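Local coordinates for protein prolyl endopeptidase (PDB 2BKL) that probably cleaves oligopeptides on the carboxyl side of proline, and less readily of alanine, as a serine peptidase of the prolyl oligopeptidase family, at residues M610-H615 against L643-N648; D616-P621 against A649-A654. One frame throughout, in Å; residues are numbered along the deposited sequence.

Contact 1 of 2, residues M610-H615 against L643-N648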
ATOM      1  N   MET A 610       5.326   4.613  18.689  1.00  6.27           N
ATOM      2  CA  MET A 610       5.828   4.912  17.351  1.00  7.42           C
ATOM      3  C   MET A 610       6.462   3.633  16.846  1.00  8.06           C
ATOM      4  O   MET A 610       7.447   3.146  17.438  1.00  8.50           O
ATOM      5  CB  MET A 610       6.981   5.899  17.471  1.00 11.27           C
ATOM      6  CG  MET A 610       6.807   7.399  17.432  0.50 13.83           C
ATOM      7  SD  MET A 610       5.253   8.037  17.116  0.50 15.08           S
ATOM      8  CE  MET A 610       5.721   9.122  15.747  1.00 11.55           C
ATOM      9  N   MET A 611       5.997   3.114  15.736  1.00  6.79           N
ATOM     10  CA  MET A 611       6.541   1.894  15.152  1.00  7.20           C
ATOM     11  C   MET A 611       7.345   2.236  13.917  1.00  7.80           C
ATOM     12  O   MET A 611       6.825   2.387  12.800  1.00  8.65           O
ATOM     13  CB  MET A 611       5.467   0.883  14.837  1.00  8.88           C
ATOM     14  CG  MET A 611       4.552   0.696  15.982  1.00 11.05           C
ATOM     15  SD  MET A 611       3.608  -0.808  16.222  0.50  8.63           S
ATOM     16  CE  MET A 611       4.843  -2.152  16.064  1.00 11.88           C
ATOM     17  N   ALA A 612       8.644   2.329  14.117  1.00  7.81           N
ATOM     18  CA  ALA A 612       9.573   2.748  13.071  1.00  9.08           C
ATOM     19  C   ALA A 612      10.333   1.552  12.519  1.00  9.18           C
ATOM     20  O   ALA A 612      10.288   0.446  13.051  1.00  9.32           O
ATOM     21  CB  ALA A 612      10.527   3.766  13.625  1.00 11.42           C
ATOM     22  N   ALA A 613      10.975   1.788  11.383  1.00 10.33           N
ATOM     23  CA  ALA A 613      11.739   0.788  10.645  1.00 10.44           C
ATOM     24  C   ALA A 613      13.090   1.384  10.299  1.00 12.91           C
ATOM     25  O   ALA A 613      13.161   2.493   9.755  1.00 15.58           O
ATOM     26  CB  ALA A 613      11.013   0.399   9.390  1.00 12.90           C
ATOM     27  N   ASP A 614      14.152   0.633  10.558  1.00  9.63           N
ATOM     28  CA  ASP A 614      15.517   1.145  10.401  1.00 10.92           C
ATOM     29  C   ASP A 614      16.000   1.353   8.971  1.00 10.88           C
ATOM     30  O   ASP A 614      16.963   2.088   8.764  1.00 14.35           O
ATOM     31  CB  ASP A 614      16.544   0.322  11.199  1.00 10.13           C
ATOM     32  CG  ASP A 614      16.775  -1.071  10.666  1.00 12.53           C
ATOM     33  OD1 ASP A 614      16.113  -1.476   9.684  1.00 12.52           O
ATOM     34  OD2 ASP A 614      17.623  -1.824  11.211  1.00 14.27           O
ATOM     35  N   HIS A 615      15.354   0.719   7.998  1.00  8.79           N
ATOM     36  CA  HIS A 615      15.796   0.808   6.608  1.00  9.62           C
ATOM     37  C   HIS A 615      14.677   1.291   5.699  1.00  9.74           C
ATOM     38  O   HIS A 615      14.617   0.936   4.531  1.00 10.51           O
ATOM     39  CB  HIS A 615      16.304  -0.546   6.110  1.00  9.92           C
ATOM     40  CG  HIS A 615      17.740  -0.799   6.404  1.00 13.33           C
ATOM     41  ND1 HIS A 615      18.155  -1.503   7.511  1.00 15.29           N
ATOM     42  CD2 HIS A 615      18.859  -0.453   5.728  1.00 16.13           C
ATOM     43  CE1 HIS A 615      19.474  -1.584   7.508  1.00 15.29           C
ATOM     44  NE2 HIS A 615      19.928  -0.956   6.438  1.00 17.88           N
ATOM     45  N   LEU A 643       9.506   5.034  21.143  1.00  6.15           N
ATOM     46  CA  LEU A 643       9.979   4.843  19.791  1.00  5.96           C
ATOM     47  C   LEU A 643      10.569   3.440  19.663  1.00  6.77           C
ATOM     48  O   LEU A 643      11.645   3.164  20.171  1.00  7.90           O
ATOM     49  CB  LEU A 643      11.031   5.913  19.434  1.00  8.18           C
ATOM     50  CG  LEU A 643      11.687   5.770  18.053  1.00  8.00           C
ATOM     51  CD1 LEU A 643      10.698   5.950  16.922  1.00 10.63           C
ATOM     52  CD2 LEU A 643      12.837   6.770  17.895  1.00  9.90           C
ATOM     53  N   ARG A 644       9.850   2.558  18.991  1.00  6.84           N
ATOM     54  CA  ARG A 644      10.283   1.201  18.716  1.00  6.53           C
ATOM     55  C   ARG A 644      10.845   1.110  17.296  1.00  6.45           C
ATOM     56  O   ARG A 644      10.122   1.418  16.347  1.00  8.65           O
ATOM     57  CB  ARG A 644       9.086   0.302  18.849  1.00  6.90           C
ATOM     58  CG  ARG A 644       9.366  -1.193  18.714  1.00  7.91           C
ATOM     59  CD  ARG A 644       8.091  -1.982  18.496  1.00  8.21           C
ATOM     60  NE  ARG A 644       8.264  -3.415  18.533  1.00  9.23           N
ATOM     61  CZ  ARG A 644       8.666  -4.170  17.514  1.00  8.36           C
ATOM     62  NH1 ARG A 644       8.971  -3.666  16.340  1.00 10.73           N
ATOM     63  NH2 ARG A 644       8.772  -5.473  17.702  1.00 11.44           N
ATOM     64  N   ILE A 645      12.094   0.691  17.129  1.00  6.01           N
ATOM     65  CA  ILE A 645      12.709   0.654  15.823  1.00  6.83           C
ATOM     66  C   ILE A 645      12.902  -0.788  15.396  1.00  8.07           C
ATOM     67  O   ILE A 645      13.666  -1.532  16.017  1.00  9.09           O
ATOM     68  CB  ILE A 645      14.039   1.430  15.816  1.00  7.74           C
ATOM     69  CG1 ILE A 645      13.851   2.878  16.341  1.00  8.53           C
ATOM     70  CG2 ILE A 645      14.672   1.406  14.408  1.00  8.53           C
ATOM     71  CD1 ILE A 645      15.191   3.652  16.528  1.00  9.27           C
ATOM     72  N   GLU A 646      12.206  -1.200  14.351  1.00  8.09           N
ATOM     73  CA  GLU A 646      12.337  -2.564  13.866  1.00  8.79           C
ATOM     74  C   GLU A 646      13.634  -2.706  13.094  1.00  8.61           C
ATOM     75  O   GLU A 646      13.935  -1.879  12.238  1.00 11.10           O
ATOM     76  CB  GLU A 646      11.152  -2.880  12.962  1.00 10.93           C
ATOM     77  CG  GLU A 646      11.089  -4.292  12.397  1.00 12.95           C
ATOM     78  CD  GLU A 646      10.446  -5.304  13.321  1.00 18.08           C
ATOM     79  OE1 GLU A 646       9.372  -5.007  13.893  1.00 25.52           O
ATOM     80  OE2 GLU A 646      10.975  -6.443  13.394  1.00 25.71           O
ATOM     81  N   ALA A 647      14.378  -3.769  13.389  1.00  9.72           N
ATOM     82  CA  ALA A 647      15.641  -4.012  12.737  1.00  9.40           C
ATOM     83  C   ALA A 647      15.461  -4.674  11.368  1.00 10.58           C
ATOM     84  O   ALA A 647      14.521  -5.430  11.160  1.00 11.60           O
ATOM     85  CB  ALA A 647      16.524  -4.874  13.620  1.00 11.33           C
ATOM     86  N   ASN A 648      16.361  -4.350  10.457  1.00 11.00           N
ATOM     87  CA  ASN A 648      16.398  -4.914   9.115  1.00 11.29           C
ATOM     88  C   ASN A 648      15.064  -4.839   8.423  1.00 10.06           C
ATOM     89  O   ASN A 648      14.573  -5.812   7.882  1.00 10.10           O
ATOM     90  CB  ASN A 648      16.927  -6.341   9.183  1.00 14.68           C
ATOM     91  CG  ASN A 648      18.295  -6.395   9.824  1.00 14.68           C
ATOM     92  OD1 ASN A 648      19.232  -5.781   9.340  1.00 21.16           O
ATOM     93  ND2 ASN A 648      18.385  -7.062  10.938  1.00 19.61           N
TER
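Asp614 reaches across to Asn648 beyond the four bridged pairs Met610-Leu643 to Ala613-Glu646. Its CG sits between the backbone N and the carbonyl carbon (chi1 69°), and OD2 takes the backbone N of Asn648 at 2.9 Å on its syn side, 26° out of the carboxylate plane. OD1 accepts the N of Ala649 and a weak bond from His615 ND1. Before this the strands run parallel: Ala612 N gives to Arg644 O at 2.8 Å, and Ala612 O takes Glu646 N, which stands above the carbonyl plane. On one face of the sheet Leu643, with CG anti to its backbone N (chi1 176°), lays CD1 against Met610 CB at 3.8 Å and Ala612 CB at 4.0 Å; helix 622-632 packs here against Met610 and Leu643. On the other face Met611, in the modelled conformer, crosses the extended Arg644 chain obliquely, CE meeting Arg644 CD. Farther out, Arg644 NH1 bridges to Glu646 OE1 at 2.8 Å from above its carboxylate, while NE pairs with Asp666 of helix 657-674. An alanine in place of Asp614 would probably leave the N of Asn648 and of Ala649 without this acceptor and free the His615 ring to turn. In this beta-alpha-beta unit of the alpha/beta-hydrolase domain, backbone bonds thus hold the strands in register, and the Asp614 carboxylate adds to the tie where the chains enter the loops.

Contact 2 of 2, residues D616-P621 against A649-A654. With ZAH (N-[(benzyloxy)carbonyl]-L-alanyl-L-proline), chain C.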
ATOM      1  N   ASP A 616      13.826   2.156   6.216  1.00  8.99           N
ATOM      2  CA  ASP A 616      12.771   2.759   5.393  1.00  8.33           C
ATOM      3  C   ASP A 616      13.372   3.801   4.454  1.00  9.41           C
ATOM      4  O   ASP A 616      13.691   4.925   4.842  1.00 11.12           O
ATOM      5  CB  ASP A 616      11.684   3.352   6.282  1.00  8.70           C
ATOM      6  CG  ASP A 616      10.436   3.728   5.524  1.00 10.19           C
ATOM      7  OD1 ASP A 616      10.485   3.856   4.260  1.00  8.66           O
ATOM      8  OD2 ASP A 616       9.361   3.894   6.145  1.00 11.71           O
ATOM      9  N   ASP A 617      13.538   3.388   3.205  1.00  8.53           N
ATOM     10  CA  ASP A 617      14.061   4.255   2.144  1.00  9.72           C
ATOM     11  C   ASP A 617      12.972   4.938   1.307  1.00  9.71           C
ATOM     12  O   ASP A 617      13.216   5.441   0.205  1.00 11.10           O
ATOM     13  CB  ASP A 617      15.063   3.502   1.221  1.00  8.92           C
ATOM     14  CG  ASP A 617      14.460   2.297   0.512  1.00 10.86           C
ATOM     15  OD1 ASP A 617      13.327   1.892   0.841  1.00  8.68           O
ATOM     16  OD2 ASP A 617      15.118   1.708  -0.413  1.00 10.57           O
ATOM     17  N   ARG A 618      11.776   4.968   1.841  1.00  8.77           N
ATOM     18  CA  ARG A 618      10.649   5.648   1.209  1.00  8.52           C
ATOM     19  C   ARG A 618      10.246   6.848   2.053  1.00  7.42           C
ATOM     20  O   ARG A 618      10.350   7.992   1.601  1.00  7.47           O
ATOM     21  CB  ARG A 618       9.489   4.682   1.022  1.00  8.39           C
ATOM     22  CG  ARG A 618       8.415   5.236   0.094  1.00 10.15           C
ATOM     23  CD  ARG A 618       7.168   4.371  -0.129  1.00 11.39           C
ATOM     24  NE  ARG A 618       7.503   3.010  -0.540  1.00 10.66           N
ATOM     25  CZ  ARG A 618       6.613   2.026  -0.675  1.00 14.32           C
ATOM     26  NH1 ARG A 618       5.316   2.239  -0.520  1.00 15.91           N
ATOM     27  NH2 ARG A 618       7.018   0.803  -0.995  1.00 15.96           N
ATOM     28  N   VAL A 619       9.778   6.571   3.275  1.00  6.82           N
ATOM     29  CA  VAL A 619       9.421   7.580   4.256  1.00  7.01           C
ATOM     30  C   VAL A 619      10.550   7.738   5.242  1.00  5.73           C
ATOM     31  O   VAL A 619      10.893   6.812   5.979  1.00  7.61           O
ATOM     32  CB  VAL A 619       8.122   7.185   4.995  1.00  7.61           C
ATOM     33  CG1 VAL A 619       7.843   8.127   6.181  1.00  6.85           C
ATOM     34  CG2 VAL A 619       6.933   7.191   4.006  1.00  8.13           C
ATOM     35  N   ASP A 620      11.165   8.905   5.275  1.00  6.66           N
ATOM     36  CA  ASP A 620      12.357   9.057   6.081  1.00  6.63           C
ATOM     37  C   ASP A 620      12.062   8.837   7.561  1.00  6.64           C
ATOM     38  O   ASP A 620      11.090   9.394   8.080  1.00  7.49           O
ATOM     39  CB  ASP A 620      12.959  10.437   5.857  1.00  7.87           C
ATOM     40  CG  ASP A 620      14.378  10.512   6.293  1.00 10.16           C
ATOM     41  OD1 ASP A 620      14.595  10.500   7.512  1.00  8.51           O
ATOM     42  OD2 ASP A 620      15.327  10.555   5.477  1.00 14.46           O
ATOM     43  N   PRO A 621      12.846   8.002   8.238  1.00  6.31           N
ATOM     44  CA  PRO A 621      12.646   7.781   9.675  1.00  6.29           C
ATOM     45  C   PRO A 621      12.783   9.016  10.555  1.00  5.45           C
ATOM     46  O   PRO A 621      12.387   8.974  11.692  1.00  6.60           O
ATOM     47  CB  PRO A 621      13.725   6.742  10.013  1.00  7.34           C
ATOM     48  CG  PRO A 621      13.958   6.016   8.679  1.00  9.35           C
ATOM     49  CD  PRO A 621      13.901   7.126   7.693  1.00  7.95           C
ATOM     50  N   ALA A 649      14.490  -3.649   8.441  1.00  7.96           N
ATOM     51  CA  ALA A 649      13.128  -3.469   8.005  1.00  7.94           C
ATOM     52  C   ALA A 649      12.986  -2.282   7.070  1.00  9.11           C
ATOM     53  O   ALA A 649      13.450  -1.185   7.362  1.00  8.85           O
ATOM     54  CB  ALA A 649      12.220  -3.287   9.207  1.00  9.83           C
ATOM     55  N   GLY A 650      12.316  -2.523   5.950  1.00  9.62           N
ATOM     56  CA  GLY A 650      11.862  -1.473   5.061  1.00  9.68           C
ATOM     57  C   GLY A 650      10.514  -0.925   5.479  1.00  9.68           C
ATOM     58  O   GLY A 650      10.011  -1.214   6.576  1.00  9.75           O
ATOM     59  N   HIS A 651       9.941  -0.141   4.577  1.00 10.00           N
ATOM     60  CA  HIS A 651       8.689   0.568   4.803  1.00 11.54           C
ATOM     61  C   HIS A 651       7.565  -0.362   5.208  1.00 12.52           C
ATOM     62  O   HIS A 651       6.710  -0.004   6.032  1.00 12.61           O
ATOM     63  CB  HIS A 651       8.284   1.343   3.558  1.00 12.16           C
ATOM     64  CG  HIS A 651       7.138   2.264   3.795  1.00 13.45           C
ATOM     65  ND1 HIS A 651       7.226   3.325   4.663  1.00 14.09           N
ATOM     66  CD2 HIS A 651       5.864   2.248   3.337  1.00 16.15           C
ATOM     67  CE1 HIS A 651       6.051   3.932   4.734  1.00 16.05           C
ATOM     68  NE2 HIS A 651       5.214   3.318   3.917  1.00 14.51           N
ATOM     69  N   GLY A 652       7.571  -1.575   4.676  1.00 10.74           N
ATOM     70  CA  GLY A 652       6.554  -2.545   5.025  1.00 11.30           C
ATOM     71  C   GLY A 652       6.997  -3.612   6.013  1.00 12.71           C
ATOM     72  O   GLY A 652       6.357  -4.649   6.094  1.00 14.43           O
ATOM     73  N   GLY A 653       8.073  -3.383   6.755  1.00 10.44           N
ATOM     74  CA  GLY A 653       8.547  -4.334   7.749  1.00 10.99           C
ATOM     75  C   GLY A 653       9.691  -5.222   7.268  1.00  9.40           C
ATOM     76  O   GLY A 653      10.249  -5.019   6.184  1.00  9.97           O
ATOM     77  N   ALA A 654      10.010  -6.243   8.057  1.00  9.91           N
ATOM     78  CA  ALA A 654      11.209  -7.057   7.887  1.00 10.52           C
ATOM     79  C   ALA A 654      10.957  -8.296   7.039  1.00  9.18           C
ATOM     80  O   ALA A 654      11.900  -9.002   6.705  1.00 11.84           O
ATOM     81  CB  ALA A 654      11.777  -7.476   9.251  1.00 12.91           C
TER
HETATM   82  C1  ZAH C1533       2.782   5.747   2.809  1.00 16.72           C
HETATM   83  O2  ZAH C1533       1.455   6.216   2.878  1.00 12.44           O
HETATM   84  C3  ZAH C1533       3.638   6.505   1.768  1.00 12.82           C
HETATM   85  C4  ZAH C1533       3.787   7.987   2.123  1.00 11.77           C
HETATM   86  C5  ZAH C1533       2.657   8.720   1.411  1.00  9.40           C
HETATM   87  C6  ZAH C1533       2.259   7.869   0.233  1.00  9.32           C
HETATM   88  N7  ZAH C1533       3.004   6.633   0.437  1.00 10.44           N
HETATM   89  C8  ZAH C1533       3.023   5.650  -0.460  1.00 11.61           C
HETATM   90  O9  ZAH C1533       3.786   4.601  -0.210  1.00 12.23           O
HETATM   91  C10 ZAH C1533       2.436   5.829  -1.878  1.00  9.52           C
HETATM   92  C11 ZAH C1533       0.954   5.494  -1.704  1.00 10.36           C
HETATM   93  N14 ZAH C1533       3.012   4.907  -2.824  1.00 12.44           N
HETATM   94  C15 ZAH C1533       4.225   5.079  -3.294  1.00 13.25           C
HETATM   95  O16 ZAH C1533       4.931   6.139  -2.996  1.00 10.27           O
HETATM   96  O17 ZAH C1533       4.752   4.086  -4.184  1.00 17.86           O
HETATM   97  C18 ZAH C1533       6.149   4.274  -4.523  1.00 22.51           C
HETATM   98  C19 ZAH C1533       6.738   3.047  -5.226  1.00 25.48           C
HETATM   99  C20 ZAH C1533       6.260   2.690  -6.494  1.00 27.08           C
HETATM  100  C21 ZAH C1533       6.779   1.568  -7.140  1.00 27.90           C
HETATM  101  C22 ZAH C1533       7.789   0.821  -6.530  1.00 28.90           C
HETATM  102  C23 ZAH C1533       8.287   1.187  -5.276  1.00 27.53           C
HETATM  103  C24 ZAH C1533       7.757   2.300  -4.624  1.00 28.07           C
HETATM  104  O   HOH W   1      11.134   0.616   2.030  1.00 15.65           O
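Asp616 and His651 each hold CG anti to the backbone N (chi1 -168° and -171°), and the two side chains lie side by side, pointing the same way. His651 ND1 meets Asp616 OD2 at 2.7 Å in a nearly straight bond, in the plane of the imidazole and on the syn side of the carboxylate but 26° out of its plane. The other oxygen, OD1, is gripped by the backbone N of Arg618 and of Val619, both 3.0 Å from OD1 and both on the same face of the carboxylate: an Asx turn through Arg618 N, extended to an Asx motif by Val619 N, holds the acid in place. Val619 sets CG2 3.5 Å from His651 CE1, and the same methyl touches the proline ring of the bound Z-Ala-Pro. Arg618, its chain bent at chi3, slips its guanidinium between His651 CD2 over one face and ligand C24, a benzyl ring carbon, over the opposite face. NH1 gives an in-plane bond of 2.8 Å to ligand O9, while NE pairs with Asp145 of the propeller domain. A water joins Asp617 OD1 to the backbone N of His651. His651 NE2 lies 3.6 Å from ligand C1, and its side chain touches Ser533, consistent with a Ser533-His651-Asp616 triad. The carboxylate, itself held by two backbone N-H groups, holds the imidazole with NE2 close to the carboxyl end of the ligand.

Both contacts join the same two runs of chain: strands 607-613 and 641-646 pair in contact 1, and the loops that follow them meet in contact 2. The first is partly buried, at the end of the eight-stranded sheet where 641-646 is the outermost strand, and relies chiefly on backbone bonds and apolar packing, with charged groups at its margins. The second is more buried, lies nearer the middle of the chain beside the ligand, and works through polar side chains that meet each other and the ligand. They meet where His615 N probably bonds to Ala649 O at 2.8 Å, and Ala613 CB packs on Gly650 O. The paired strands thus bring the acid and histidine loops side by side.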